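Local structure of YycN protein (Bacillus subtilis, 1ON0) at residues B[18-26]-B[39-47]; B[57-65]-B[75-83]. The protein is probably an acyltransferase of the GNAT N-acetyltransferase family, transferring acyl groups other than amino-acyl ones, and forms a homodimer. All coordinates share one frame; numbering follows the deposited sequence.

Interaction 1: B[18-26]-B[39-47]; sequences TYTTKHYAE and AQLLSKQVF
Phe47 reaches from helix 36-50 across to Thr20, Thr21 and Tyr24 of helix 10-31. CG stands anti to the carbonyl carbon (chi1 -71°), which lays the side chain against residues 20-24. The side chains of Phe47 and Thr21 slide past each other in opposite directions, Phe47 CB starting 4.0 Å from Thr21 OG1 and CD2 coming to 3.7 Å from it. Beyond it, CE2 meets Tyr24 CB at 3.4 Å, with this methylene at the edge of the Phe47 ring and near its plane. At the tip, CZ and CE1 both meet Thr20 OG1, CZ at 3.4 Å, while Thr20 CG2 stands over one ring face, displaced toward the rim. The Phe47 edge turns toward the face of Tyr24 as an offset edge-to-face pair, the planes at 87° and the centroids 5.2 Å apart.

In the GNAT fold these would be the two helices that follow the first strand. Here the axes of the short segments approach to 8.1 Å with 129° between their directions, a crossing well short of antiparallel. The backbones come nearest where two alanines meet, the CB atoms of Ala25 and Ala39 3.6 Å apart.

Ser43 supplies the polar contact between the helices. Its OG, held anti to the backbone N, donates to Thr21 O in a hydrogen bond modelled at 2.5 Å, so short that its length is doubtful. Thr21 O also accepts the helical N-H of Ala25, and the carbonyl thus appears to serve two donors. Thr21 OG1 is engaged by Leu17 O within its own helix, and Thr20 OG1 bonds weakly to Asp93. Elsewhere on helix 10-31, Tyr19 OH hydrogen-bonds Glu98 of the second subunit.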
ATOM      1  N   THR B  18      -9.113  16.434  21.585  1.00 42.42           N
ATOM      2  CA  THR B  18      -8.483  17.672  21.143  1.00 41.77           C
ATOM      3  C   THR B  18      -8.195  17.596  19.653  1.00 41.80           C
ATOM      4  O   THR B  18      -8.347  18.570  18.927  1.00 42.73           O
ATOM      5  CB  THR B  18      -7.159  17.910  21.889  1.00 37.01           C
ATOM      6  OG1 THR B  18      -7.425  18.046  23.287  1.00 39.37           O
ATOM      7  CG2 THR B  18      -6.470  19.161  21.377  1.00 36.30           C
ATOM      8  N   TYR B  19      -7.768  16.427  19.200  1.00 34.26           N
ATOM      9  CA  TYR B  19      -7.462  16.230  17.792  1.00 34.39           C
ATOM     10  C   TYR B  19      -8.737  16.335  16.962  1.00 32.97           C
ATOM     11  O   TYR B  19      -8.889  17.259  16.169  1.00 32.26           O
ATOM     12  CB  TYR B  19      -6.801  14.860  17.609  1.00 46.21           C
ATOM     13  CG  TYR B  19      -6.447  14.464  16.192  1.00 49.88           C
ATOM     14  CD1 TYR B  19      -7.436  14.117  15.266  1.00 50.96           C
ATOM     15  CD2 TYR B  19      -5.111  14.373  15.796  1.00 52.40           C
ATOM     16  CE1 TYR B  19      -7.101  13.677  13.983  1.00 52.91           C
ATOM     17  CE2 TYR B  19      -4.763  13.935  14.517  1.00 53.37           C
ATOM     18  CZ  TYR B  19      -5.758  13.589  13.619  1.00 53.39           C
ATOM     19  OH  TYR B  19      -5.401  13.145  12.366  1.00 52.79           O
ATOM     20  N   THR B  20      -9.664  15.403  17.169  1.00 33.61           N
ATOM     21  CA  THR B  20     -10.910  15.390  16.406  1.00 31.90           C
ATOM     22  C   THR B  20     -11.673  16.714  16.441  1.00 29.70           C
ATOM     23  O   THR B  20     -12.109  17.215  15.404  1.00 26.11           O
ATOM     24  CB  THR B  20     -11.857  14.240  16.869  1.00 41.58           C
ATOM     25  OG1 THR B  20     -13.063  14.290  16.095  1.00 45.20           O
ATOM     26  CG2 THR B  20     -12.206  14.372  18.344  1.00 38.84           C
ATOM     27  N   THR B  21     -11.826  17.277  17.631  1.00 27.74           N
ATOM     28  CA  THR B  21     -12.538  18.542  17.776  1.00 27.89           C
ATOM     29  C   THR B  21     -11.954  19.640  16.891  1.00 27.39           C
ATOM     30  O   THR B  21     -12.678  20.332  16.172  1.00 28.08           O
ATOM     31  CB  THR B  21     -12.521  19.042  19.241  1.00 31.01           C
ATOM     32  OG1 THR B  21     -13.223  18.114  20.071  1.00 34.36           O
ATOM     33  CG2 THR B  21     -13.199  20.396  19.358  1.00 30.39           C
ATOM     34  N   LYS B  22     -10.643  19.806  16.951  1.00 29.54           N
ATOM     35  CA  LYS B  22      -9.977  20.833  16.158  1.00 30.91           C
ATOM     36  C   LYS B  22     -10.136  20.526  14.672  1.00 29.35           C
ATOM     37  O   LYS B  22     -10.290  21.413  13.837  1.00 31.07           O
ATOM     38  CB  LYS B  22      -8.494  20.886  16.528  1.00 31.90           C
ATOM     39  CG  LYS B  22      -7.664  21.820  15.668  1.00 34.87           C
ATOM     40  CD  LYS B  22      -6.181  21.658  15.965  1.00 37.70           C
ATOM     41  CE  LYS B  22      -5.725  20.219  15.782  1.00 39.89           C
ATOM     42  NZ  LYS B  22      -4.267  20.118  16.054  1.00 44.13           N
ATOM     43  N   HIS B  23     -10.097  19.247  14.352  1.00 30.52           N
ATOM     44  CA  HIS B  23     -10.234  18.808  12.976  1.00 29.98           C
ATOM     45  C   HIS B  23     -11.654  19.033  12.437  1.00 29.28           C
ATOM     46  O   HIS B  23     -11.840  19.462  11.294  1.00 28.85           O
ATOM     47  CB  HIS B  23      -9.858  17.326  12.887  1.00 27.63           C
ATOM     48  CG  HIS B  23      -9.885  16.786  11.500  1.00 26.71           C
ATOM     49  ND1 HIS B  23      -8.932  17.109  10.560  1.00 29.29           N
ATOM     50  CD2 HIS B  23     -10.792  16.009  10.866  1.00 26.48           C
ATOM     51  CE1 HIS B  23      -9.255  16.560   9.404  1.00 28.71           C
ATOM     52  NE2 HIS B  23     -10.383  15.888   9.563  1.00 27.03           N
ATOM     53  N   TYR B  24     -12.649  18.732  13.262  1.00 23.01           N
ATOM     54  CA  TYR B  24     -14.055  18.891  12.876  1.00 23.20           C
ATOM     55  C   TYR B  24     -14.398  20.349  12.551  1.00 21.98           C
ATOM     56  O   TYR B  24     -15.166  20.632  11.639  1.00 19.94           O
ATOM     57  CB  TYR B  24     -14.963  18.402  14.007  1.00 29.95           C
ATOM     58  CG  TYR B  24     -16.387  18.179  13.576  1.00 31.57           C
ATOM     59  CD1 TYR B  24     -16.699  17.197  12.634  1.00 31.98           C
ATOM     60  CD2 TYR B  24     -17.424  18.952  14.098  1.00 31.30           C
ATOM     61  CE1 TYR B  24     -18.006  16.985  12.224  1.00 34.19           C
ATOM     62  CE2 TYR B  24     -18.736  18.753  13.696  1.00 34.53           C
ATOM     63  CZ  TYR B  24     -19.023  17.764  12.758  1.00 35.53           C
ATOM     64  OH  TYR B  24     -20.325  17.545  12.363  1.00 37.50           O
ATOM     65  N   ALA B  25     -13.828  21.269  13.321  1.00 29.11           N
ATOM     66  CA  ALA B  25     -14.065  22.679  13.104  1.00 30.37           C
ATOM     67  C   ALA B  25     -13.519  23.055  11.731  1.00 30.76           C
ATOM     68  O   ALA B  25     -14.154  23.793  10.974  1.00 32.76           O
ATOM     69  CB  ALA B  25     -13.385  23.499  14.185  1.00 32.27           C
ATOM     70  N   GLU B  26     -12.343  22.532  11.407  1.00 23.85           N
ATOM     71  CA  GLU B  26     -11.706  22.811  10.129  1.00 23.27           C
ATOM     72  C   GLU B  26     -12.574  22.249   8.994  1.00 22.74           C
ATOM     73  O   GLU B  26     -12.689  22.853   7.933  1.00 23.39           O
ATOM     74  CB  GLU B  26     -10.304  22.187  10.142  1.00 36.47           C
ATOM     75  CG  GLU B  26      -9.504  22.235   8.845  1.00 44.39           C
ATOM     76  CD  GLU B  26      -8.267  21.328   8.910  1.00 47.81           C
ATOM     77  OE1 GLU B  26      -7.496  21.451   9.892  1.00 46.88           O
ATOM     78  OE2 GLU B  26      -8.066  20.502   7.985  1.00 48.41           O
ATOM     79  N   ALA B  39     -16.332  28.136  14.344  1.00 31.67           N
ATOM     80  CA  ALA B  39     -15.811  26.766  14.241  1.00 31.58           C
ATOM     81  C   ALA B  39     -15.330  26.083  15.522  1.00 31.72           C
ATOM     82  O   ALA B  39     -15.935  25.113  15.980  1.00 28.61           O
ATOM     83  CB  ALA B  39     -14.696  26.721  13.199  1.00 22.61           C
ATOM     84  N   GLN B  40     -14.234  26.582  16.081  1.00 43.45           N
ATOM     85  CA  GLN B  40     -13.640  26.019  17.294  1.00 44.64           C
ATOM     86  C   GLN B  40     -14.618  25.789  18.437  1.00 43.43           C
ATOM     87  O   GLN B  40     -14.700  24.687  18.978  1.00 44.36           O
ATOM     88  CB  GLN B  40     -12.506  26.920  17.774  1.00 48.09           C
ATOM     89  CG  GLN B  40     -11.276  26.892  16.893  1.00 52.20           C
ATOM     90  CD  GLN B  40     -10.246  27.933  17.308  1.00 57.16           C
ATOM     91  OE1 GLN B  40     -10.337  29.109  16.929  1.00 57.95           O
ATOM     92  NE2 GLN B  40      -9.270  27.512  18.113  1.00 58.28           N
ATOM     93  N   LEU B  41     -15.354  26.831  18.804  1.00 38.43           N
ATOM     94  CA  LEU B  41     -16.324  26.730  19.889  1.00 39.04           C
ATOM     95  C   LEU B  41     -17.447  25.745  19.568  1.00 39.02           C
ATOM     96  O   LEU B  41     -17.764  24.863  20.371  1.00 37.77           O
ATOM     97  CB  LEU B  41     -16.928  28.104  20.188  1.00 37.63           C
ATOM     98  CG  LEU B  41     -17.794  28.217  21.443  1.00 38.63           C
ATOM     99  CD1 LEU B  41     -16.977  27.862  22.676  1.00 38.02           C
ATOM    100  CD2 LEU B  41     -18.337  29.631  21.553  1.00 37.29           C
ATOM    101  N   LEU B  42     -18.054  25.901  18.395  1.00 36.25           N
ATOM    102  CA  LEU B  42     -19.144  25.020  17.987  1.00 36.39           C
ATOM    103  C   LEU B  42     -18.700  23.557  18.047  1.00 37.26           C
ATOM    104  O   LEU B  42     -19.480  22.680  18.422  1.00 35.62           O
ATOM    105  CB  LEU B  42     -19.602  25.378  16.567  1.00 39.29           C
ATOM    106  CG  LEU B  42     -20.180  26.792  16.392  1.00 39.10           C
ATOM    107  CD1 LEU B  42     -20.457  27.085  14.933  1.00 34.66           C
ATOM    108  CD2 LEU B  42     -21.451  26.909  17.217  1.00 37.99           C
ATOM    109  N   SER B  43     -17.434  23.307  17.712  1.00 38.77           N
ATOM    110  CA  SER B  43     -16.888  21.958  17.702  1.00 38.44           C
ATOM    111  C   SER B  43     -16.808  21.268  19.052  1.00 37.90           C
ATOM    112  O   SER B  43     -17.175  20.105  19.174  1.00 37.83           O
ATOM    113  CB  SER B  43     -15.504  21.953  17.055  1.00 40.27           C
ATOM    114  OG  SER B  43     -15.039  20.625  16.909  1.00 40.95           O
ATOM    115  N   LYS B  44     -16.315  21.959  20.069  1.00 42.53           N
ATOM    116  CA  LYS B  44     -16.218  21.333  21.384  1.00 42.52           C
ATOM    117  C   LYS B  44     -17.602  20.944  21.914  1.00 42.56           C
ATOM    118  O   LYS B  44     -17.763  19.882  22.515  1.00 43.55           O
ATOM    119  CB  LYS B  44     -15.521  22.264  22.383  1.00 36.14           C
ATOM    120  CG  LYS B  44     -14.039  22.421  22.132  1.00 39.20           C
ATOM    121  CD  LYS B  44     -13.364  23.234  23.221  1.00 39.21           C
ATOM    122  CE  LYS B  44     -11.868  23.379  22.936  1.00 40.26           C
ATOM    123  NZ  LYS B  44     -11.121  24.027  24.063  1.00 40.04           N
ATOM    124  N   GLN B  45     -18.592  21.801  21.673  1.00 36.01           N
ATOM    125  CA  GLN B  45     -19.966  21.567  22.123  1.00 35.54           C
ATOM    126  C   GLN B  45     -20.567  20.308  21.520  1.00 32.62           C
ATOM    127  O   GLN B  45     -21.144  19.481  22.229  1.00 30.38           O
ATOM    128  CB  GLN B  45     -20.851  22.768  21.781  1.00 50.79           C
ATOM    129  CG  GLN B  45     -20.633  23.982  22.677  1.00 57.88           C
ATOM    130  CD  GLN B  45     -21.256  23.825  24.057  1.00 61.83           C
ATOM    131  OE1 GLN B  45     -20.953  24.587  24.977  1.00 63.74           O
ATOM    132  NE2 GLN B  45     -22.147  22.846  24.201  1.00 63.80           N
ATOM    133  N   VAL B  46     -20.450  20.177  20.203  1.00 30.15           N
ATOM    134  CA  VAL B  46     -20.959  19.005  19.515  1.00 28.01           C
ATOM    135  C   VAL B  46     -20.385  17.737  20.146  1.00 28.30           C
ATOM    136  O   VAL B  46     -21.126  16.842  20.522  1.00 30.45           O
ATOM    137  CB  VAL B  46     -20.562  19.006  18.017  1.00 28.41           C
ATOM    138  CG1 VAL B  46     -20.927  17.664  17.397  1.00 27.66           C
ATOM    139  CG2 VAL B  46     -21.257  20.141  17.274  1.00 23.36           C
ATOM    140  N   PHE B  47     -19.061  17.668  20.257  1.00 31.14           N
ATOM    141  CA  PHE B  47     -18.410  16.490  20.821  1.00 31.88           C
ATOM    142  C   PHE B  47     -18.672  16.331  22.306  1.00 32.63           C
ATOM    143  O   PHE B  47     -18.648  15.217  22.829  1.00 30.97           O
ATOM    144  CB  PHE B  47     -16.902  16.519  20.559  1.00 32.54           C
ATOM    145  CG  PHE B  47     -16.542  16.272  19.124  1.00 34.35           C
ATOM    146  CD1 PHE B  47     -16.523  14.987  18.609  1.00 33.19           C
ATOM    147  CD2 PHE B  47     -16.313  17.336  18.262  1.00 34.67           C
ATOM    148  CE1 PHE B  47     -16.287  14.773  17.255  1.00 34.48           C
ATOM    149  CE2 PHE B  47     -16.079  17.121  16.915  1.00 35.09           C
ATOM    150  CZ  PHE B  47     -16.068  15.838  16.410  1.00 32.99           C
TER

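Interaction 2: B[57-65]-B[75-83]; sequences TPHHHLWSL and WLWIHAEPE
Leu62 and Trp77 form a non-hydrogen-bonded pair between the antiparallel strands 60-66 and 72-79, their side chains side by side on one face of the sheet. Backbone bonds bracket them: His61 and Ile78 exchange two, as do Trp63 and Leu76. Of these, Trp63 N to Leu76 O is the shortest, 2.7 Å and nearly straight at 173°. Past the end of strand 72-79, Ala80 N still reaches His59 O, at 3.2 Å.

One side-chain hydrogen bond crosses the pairing diagonally. Trp77 NE1 donates to His60 ND1 over 2.7 Å, each atom lying close to the plane of the other's ring, although the rings themselves are inclined at 54°. Trp77 CG anti to the backbone N (chi1 164°) brings the indole alongside strand 60-66 for this. Strands 60-66 and 72-79 form the antiparallel hairpin in the GNAT sheet, flanked by strands 4-7 and 88-96.

Two ring contacts lie on the Trp77 face of the sheet, where His60, Trp77 and His79 form an aromatic cluster. Leu62 CG makes a CH-pi contact over the indole five-membered ring, 3.8 Å from its centroid, and His79 ND1 lies above one face of the His60 ring. Helix 10-31 touches this side through Phe13 and Tyr16.

Apolar contacts lie on the other face, that of Trp63, Leu76 and Ile78: Trp63 CE3 touches Leu76 CD1 at 3.4 Å, and Trp63 CH2 meets Ile78 CD1 at 3.6 Å. Leu65 CD2 adds a contact of 3.8 Å to Leu76 CB.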
ATOM      1  N   THR B  57     -19.627   7.290  28.158  1.00 43.97           N
ATOM      2  CA  THR B  57     -20.909   7.562  27.544  1.00 44.29           C
ATOM      3  C   THR B  57     -21.361   6.229  26.959  1.00 44.18           C
ATOM      4  O   THR B  57     -20.802   5.743  25.971  1.00 47.14           O
ATOM      5  CB  THR B  57     -20.786   8.615  26.432  1.00 48.80           C
ATOM      6  OG1 THR B  57     -20.226   9.817  26.978  1.00 49.97           O
ATOM      7  CG2 THR B  57     -22.150   8.924  25.840  1.00 49.22           C
ATOM      8  N   PRO B  58     -22.386   5.618  27.563  1.00 36.62           N
ATOM      9  CA  PRO B  58     -22.908   4.328  27.108  1.00 35.06           C
ATOM     10  C   PRO B  58     -23.255   4.223  25.628  1.00 32.76           C
ATOM     11  O   PRO B  58     -23.730   5.181  25.027  1.00 31.76           O
ATOM     12  CB  PRO B  58     -24.120   4.113  28.019  1.00 48.31           C
ATOM     13  CG  PRO B  58     -24.574   5.512  28.331  1.00 48.77           C
ATOM     14  CD  PRO B  58     -23.263   6.206  28.592  1.00 50.35           C
ATOM     15  N   HIS B  59     -22.998   3.039  25.066  1.00 30.01           N
ATOM     16  CA  HIS B  59     -23.267   2.718  23.671  1.00 27.52           C
ATOM     17  C   HIS B  59     -22.213   3.220  22.684  1.00 27.50           C
ATOM     18  O   HIS B  59     -22.191   2.823  21.509  1.00 27.07           O
ATOM     19  CB  HIS B  59     -24.647   3.231  23.266  1.00 34.16           C
ATOM     20  CG  HIS B  59     -25.757   2.663  24.086  1.00 34.75           C
ATOM     21  ND1 HIS B  59     -25.775   1.351  24.506  1.00 35.62           N
ATOM     22  CD2 HIS B  59     -26.889   3.229  24.569  1.00 35.32           C
ATOM     23  CE1 HIS B  59     -26.866   1.133  25.216  1.00 34.73           C
ATOM     24  NE2 HIS B  59     -27.559   2.258  25.268  1.00 36.69           N
ATOM     25  N   HIS B  60     -21.348   4.106  23.153  1.00 29.69           N
ATOM     26  CA  HIS B  60     -20.289   4.627  22.310  1.00 28.66           C
ATOM     27  C   HIS B  60     -19.085   3.731  22.435  1.00 27.32           C
ATOM     28  O   HIS B  60     -18.782   3.224  23.510  1.00 26.62           O
ATOM     29  CB  HIS B  60     -19.922   6.046  22.729  1.00 31.00           C
ATOM     30  CG  HIS B  60     -20.859   7.082  22.198  1.00 30.69           C
ATOM     31  ND1 HIS B  60     -20.682   7.679  20.972  1.00 29.65           N
ATOM     32  CD2 HIS B  60     -22.019   7.569  22.700  1.00 29.93           C
ATOM     33  CE1 HIS B  60     -21.700   8.492  20.734  1.00 31.50           C
ATOM     34  NE2 HIS B  60     -22.521   8.442  21.764  1.00 33.85           N
ATOM     35  N   HIS B  61     -18.405   3.522  21.323  1.00 22.91           N
ATOM     36  CA  HIS B  61     -17.235   2.684  21.341  1.00 22.67           C
ATOM     37  C   HIS B  61     -16.143   3.377  20.550  1.00 22.60           C
ATOM     38  O   HIS B  61     -16.208   3.483  19.321  1.00 23.80           O
ATOM     39  CB  HIS B  61     -17.540   1.320  20.728  1.00 29.60           C
ATOM     40  CG  HIS B  61     -18.723   0.626  21.336  1.00 31.13           C
ATOM     41  ND1 HIS B  61     -20.020   0.851  20.917  1.00 33.09           N
ATOM     42  CD2 HIS B  61     -18.803  -0.331  22.289  1.00 31.18           C
ATOM     43  CE1 HIS B  61     -20.841   0.057  21.578  1.00 32.60           C
ATOM     44  NE2 HIS B  61     -20.129  -0.674  22.418  1.00 32.38           N
ATOM     45  N   LEU B  62     -15.151   3.886  21.261  1.00 25.83           N
ATOM     46  CA  LEU B  62     -14.040   4.553  20.608  1.00 25.93           C
ATOM     47  C   LEU B  62     -12.866   3.591  20.719  1.00 24.19           C
ATOM     48  O   LEU B  62     -12.533   3.115  21.807  1.00 22.99           O
ATOM     49  CB  LEU B  62     -13.749   5.909  21.275  1.00 26.03           C
ATOM     50  CG  LEU B  62     -14.828   6.998  21.093  1.00 27.04           C
ATOM     51  CD1 LEU B  62     -15.996   6.737  22.046  1.00 24.53           C
ATOM     52  CD2 LEU B  62     -14.239   8.374  21.365  1.00 23.90           C
ATOM     53  N   TRP B  63     -12.280   3.283  19.570  1.00 20.74           N
ATOM     54  CA  TRP B  63     -11.157   2.348  19.459  1.00 19.82           C
ATOM     55  C   TRP B  63      -9.935   2.997  18.826  1.00 19.69           C
ATOM     56  O   TRP B  63     -10.055   3.901  17.998  1.00 18.89           O
ATOM     57  CB  TRP B  63     -11.543   1.164  18.558  1.00 23.25           C
ATOM     58  CG  TRP B  63     -12.600   0.229  19.089  1.00 24.32           C
ATOM     59  CD1 TRP B  63     -12.479  -0.622  20.145  1.00 25.70           C
ATOM     60  CD2 TRP B  63     -13.916   0.028  18.561  1.00 26.36           C
ATOM     61  NE1 TRP B  63     -13.634  -1.345  20.306  1.00 25.99           N
ATOM     62  CE2 TRP B  63     -14.534  -0.969  19.347  1.00 24.90           C
ATOM     63  CE3 TRP B  63     -14.635   0.591  17.492  1.00 26.74           C
ATOM     64  CZ2 TRP B  63     -15.836  -1.415  19.108  1.00 25.21           C
ATOM     65  CZ3 TRP B  63     -15.933   0.146  17.253  1.00 25.98           C
ATOM     66  CH2 TRP B  63     -16.516  -0.850  18.058  1.00 27.08           C
ATOM     67  N   SER B  64      -8.758   2.526  19.210  1.00 27.11           N
ATOM     68  CA  SER B  64      -7.522   3.016  18.615  1.00 27.28           C
ATOM     69  C   SER B  64      -7.175   1.902  17.646  1.00 27.59           C
ATOM     70  O   SER B  64      -7.147   0.735  18.045  1.00 29.53           O
ATOM     71  CB  SER B  64      -6.417   3.112  19.652  1.00 22.63           C
ATOM     72  OG  SER B  64      -6.138   1.828  20.157  1.00 22.32           O
ATOM     73  N   LEU B  65      -6.940   2.235  16.379  1.00 26.15           N
ATOM     74  CA  LEU B  65      -6.584   1.211  15.392  1.00 24.51           C
ATOM     75  C   LEU B  65      -5.077   1.000  15.429  1.00 24.29           C
ATOM     76  O   LEU B  65      -4.314   1.942  15.233  1.00 25.60           O
ATOM     77  CB  LEU B  65      -6.998   1.655  13.984  1.00 15.59           C
ATOM     78  CG  LEU B  65      -8.445   2.139  13.902  1.00 12.39           C
ATOM     79  CD1 LEU B  65      -8.703   2.835  12.574  1.00 13.44           C
ATOM     80  CD2 LEU B  65      -9.374   0.951  14.113  1.00 15.15           C
ATOM     81  N   TRP B  75      -7.940   5.884  14.437  1.00 18.33           N
ATOM     82  CA  TRP B  75      -9.008   5.882  15.432  1.00 17.52           C
ATOM     83  C   TRP B  75     -10.316   5.438  14.780  1.00 18.72           C
ATOM     84  O   TRP B  75     -10.485   5.521  13.563  1.00 17.78           O
ATOM     85  CB  TRP B  75      -9.171   7.306  15.964  1.00 20.79           C
ATOM     86  CG  TRP B  75      -9.490   8.284  14.860  1.00 22.10           C
ATOM     87  CD1 TRP B  75     -10.739   8.608  14.380  1.00 20.76           C
ATOM     88  CD2 TRP B  75      -8.553   9.011  14.045  1.00 23.14           C
ATOM     89  NE1 TRP B  75     -10.631   9.477  13.332  1.00 21.23           N
ATOM     90  CE2 TRP B  75      -9.306   9.744  13.099  1.00 21.85           C
ATOM     91  CE3 TRP B  75      -7.153   9.108  14.018  1.00 22.52           C
ATOM     92  CZ2 TRP B  75      -8.702  10.576  12.135  1.00 23.06           C
ATOM     93  CZ3 TRP B  75      -6.552   9.932  13.059  1.00 22.90           C
ATOM     94  CH2 TRP B  75      -7.327  10.652  12.128  1.00 22.88           C
ATOM     95  N   LEU B  76     -11.255   4.988  15.594  1.00 23.60           N
ATOM     96  CA  LEU B  76     -12.545   4.548  15.083  1.00 22.84           C
ATOM     97  C   LEU B  76     -13.538   4.764  16.211  1.00 23.15           C
ATOM     98  O   LEU B  76     -13.342   4.276  17.314  1.00 24.42           O
ATOM     99  CB  LEU B  76     -12.486   3.066  14.734  1.00 23.44           C
ATOM    100  CG  LEU B  76     -13.484   2.490  13.728  1.00 27.05           C
ATOM    101  CD1 LEU B  76     -13.862   1.098  14.200  1.00 25.39           C
ATOM    102  CD2 LEU B  76     -14.721   3.368  13.582  1.00 22.67           C
ATOM    103  N   TRP B  77     -14.597   5.505  15.939  1.00 21.01           N
ATOM    104  CA  TRP B  77     -15.599   5.761  16.952  1.00 21.68           C
ATOM    105  C   TRP B  77     -16.978   5.492  16.391  1.00 20.08           C
ATOM    106  O   TRP B  77     -17.403   6.153  15.451  1.00 21.78           O
ATOM    107  CB  TRP B  77     -15.475   7.213  17.445  1.00 26.85           C
ATOM    108  CG  TRP B  77     -16.654   7.741  18.211  1.00 26.94           C
ATOM    109  CD1 TRP B  77     -17.649   7.012  18.794  1.00 27.97           C
ATOM    110  CD2 TRP B  77     -16.945   9.110  18.494  1.00 29.29           C
ATOM    111  NE1 TRP B  77     -18.539   7.834  19.417  1.00 29.44           N
ATOM    112  CE2 TRP B  77     -18.137   9.135  19.253  1.00 29.53           C
ATOM    113  CE3 TRP B  77     -16.312  10.327  18.187  1.00 29.14           C
ATOM    114  CZ2 TRP B  77     -18.720  10.331  19.707  1.00 28.69           C
ATOM    115  CZ3 TRP B  77     -16.889  11.515  18.642  1.00 30.60           C
ATOM    116  CH2 TRP B  77     -18.080  11.505  19.394  1.00 31.30           C
ATOM    117  N   ILE B  78     -17.671   4.503  16.950  1.00 19.11           N
ATOM    118  CA  ILE B  78     -19.017   4.202  16.482  1.00 18.09           C
ATOM    119  C   ILE B  78     -20.017   4.256  17.619  1.00 18.76           C
ATOM    120  O   ILE B  78     -19.666   4.113  18.792  1.00 18.07           O
ATOM    121  CB  ILE B  78     -19.131   2.807  15.815  1.00 20.39           C
ATOM    122  CG1 ILE B  78     -19.136   1.709  16.868  1.00 19.56           C
ATOM    123  CG2 ILE B  78     -17.992   2.610  14.833  1.00 21.87           C
ATOM    124  CD1 ILE B  78     -19.374   0.325  16.293  1.00 17.50           C
ATOM    125  N   HIS B  79     -21.270   4.466  17.253  1.00 18.01           N
ATOM    126  CA  HIS B  79     -22.365   4.533  18.210  1.00 20.32           C
ATOM    127  C   HIS B  79     -23.368   3.461  17.846  1.00 22.96           C
ATOM    128  O   HIS B  79     -23.690   3.295  16.673  1.00 23.03           O
ATOM    129  CB  HIS B  79     -23.056   5.883  18.122  1.00 21.60           C
ATOM    130  CG  HIS B  79     -24.319   5.974  18.921  1.00 22.74           C
ATOM    131  ND1 HIS B  79     -24.339   5.863  20.292  1.00 22.94           N
ATOM    132  CD2 HIS B  79     -25.597   6.206  18.539  1.00 23.57           C
ATOM    133  CE1 HIS B  79     -25.577   6.030  20.725  1.00 24.46           C
ATOM    134  NE2 HIS B  79     -26.358   6.239  19.683  1.00 25.14           N
ATOM    135  N   ALA B  80     -23.870   2.745  18.843  1.00 25.97           N
ATOM    136  CA  ALA B  80     -24.859   1.701  18.606  1.00 34.26           C
ATOM    137  C   ALA B  80     -26.163   2.018  19.333  1.00 38.89           C
ATOM    138  O   ALA B  80     -26.440   1.436  20.373  1.00 40.84           O
ATOM    139  CB  ALA B  80     -24.315   0.352  19.081  1.00 34.79           C
ATOM    140  N   GLU B  81     -26.963   2.931  18.788  1.00 69.42           N
ATOM    141  CA  GLU B  81     -28.230   3.326  19.418  1.00 75.65           C
ATOM    142  C   GLU B  81     -28.969   2.200  20.140  1.00 77.21           C
ATOM    143  O   GLU B  81     -28.789   1.018  19.834  1.00 78.03           O
ATOM    144  CB  GLU B  81     -29.167   3.967  18.386  1.00 66.96           C
ATOM    145  CG  GLU B  81     -29.067   5.485  18.312  1.00 70.92           C
ATOM    146  CD  GLU B  81     -28.849   5.996  16.896  1.00 73.45           C
ATOM    147  OE1 GLU B  81     -28.918   7.224  16.693  1.00 75.44           O
ATOM    148  OE2 GLU B  81     -28.606   5.173  15.990  1.00 74.72           O
ATOM    149  N   PRO B  82     -29.810   2.559  21.122  1.00 65.79           N
ATOM    150  CA  PRO B  82     -30.574   1.570  21.886  1.00 66.77           C
ATOM    151  C   PRO B  82     -31.648   0.856  21.072  1.00 65.84           C
ATOM    152  O   PRO B  82     -32.507   1.496  20.464  1.00 65.95           O
ATOM    153  CB  PRO B  82     -31.157   2.397  23.030  1.00 74.39           C
ATOM    154  CG  PRO B  82     -31.345   3.747  22.403  1.00 74.35           C
ATOM    155  CD  PRO B  82     -30.058   3.922  21.629  1.00 72.93           C
ATOM    156  N   GLU B  83     -31.583  -0.474  21.063  1.00 60.09           N
ATOM    157  CA  GLU B  83     -32.550  -1.296  20.343  1.00 57.55           C
ATOM    158  C   GLU B  83     -32.908  -0.702  18.987  1.00 55.24           C
ATOM    159  O   GLU B  83     -34.083  -0.474  18.694  1.00 55.67           O
ATOM    160  CB  GLU B  83     -33.827  -1.448  21.174  1.00 68.54           C
ATOM    161  CG  GLU B  83     -33.610  -2.075  22.536  1.00 70.64           C
ATOM    162  CD  GLU B  83     -33.049  -3.481  22.446  1.00 71.92           C
ATOM    163  OE1 GLU B  83     -33.760  -4.367  21.927  1.00 71.42           O
ATOM    164  OE2 GLU B  83     -31.896  -3.697  22.883  1.00 73.01           O
TER

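Both contacts are partly buried, but the centre of interaction 2 lies about 10 Å from the centre of the chain, that of interaction 1 about 13 Å, and interaction 2 buries more surface, 754 against 427 Å². They share no segment but are consecutive, helix 36-50 leading along the chain into strand 60-66. Interaction 1 joins two helices mainly through side chains and a single hydrogen bond; interaction 2 joins neighbouring strands through repeated backbone bonds, with tryptophans and histidines added. The helices meet the sheet directly: Phe47 CD1 is 3.5 Å from Trp77 CZ3, and Tyr19 OH is 3.2 Å from Trp75 CH2. Segment 18-26 also faces the second subunit, whereas no other chain of the assembly touches the hairpin segments.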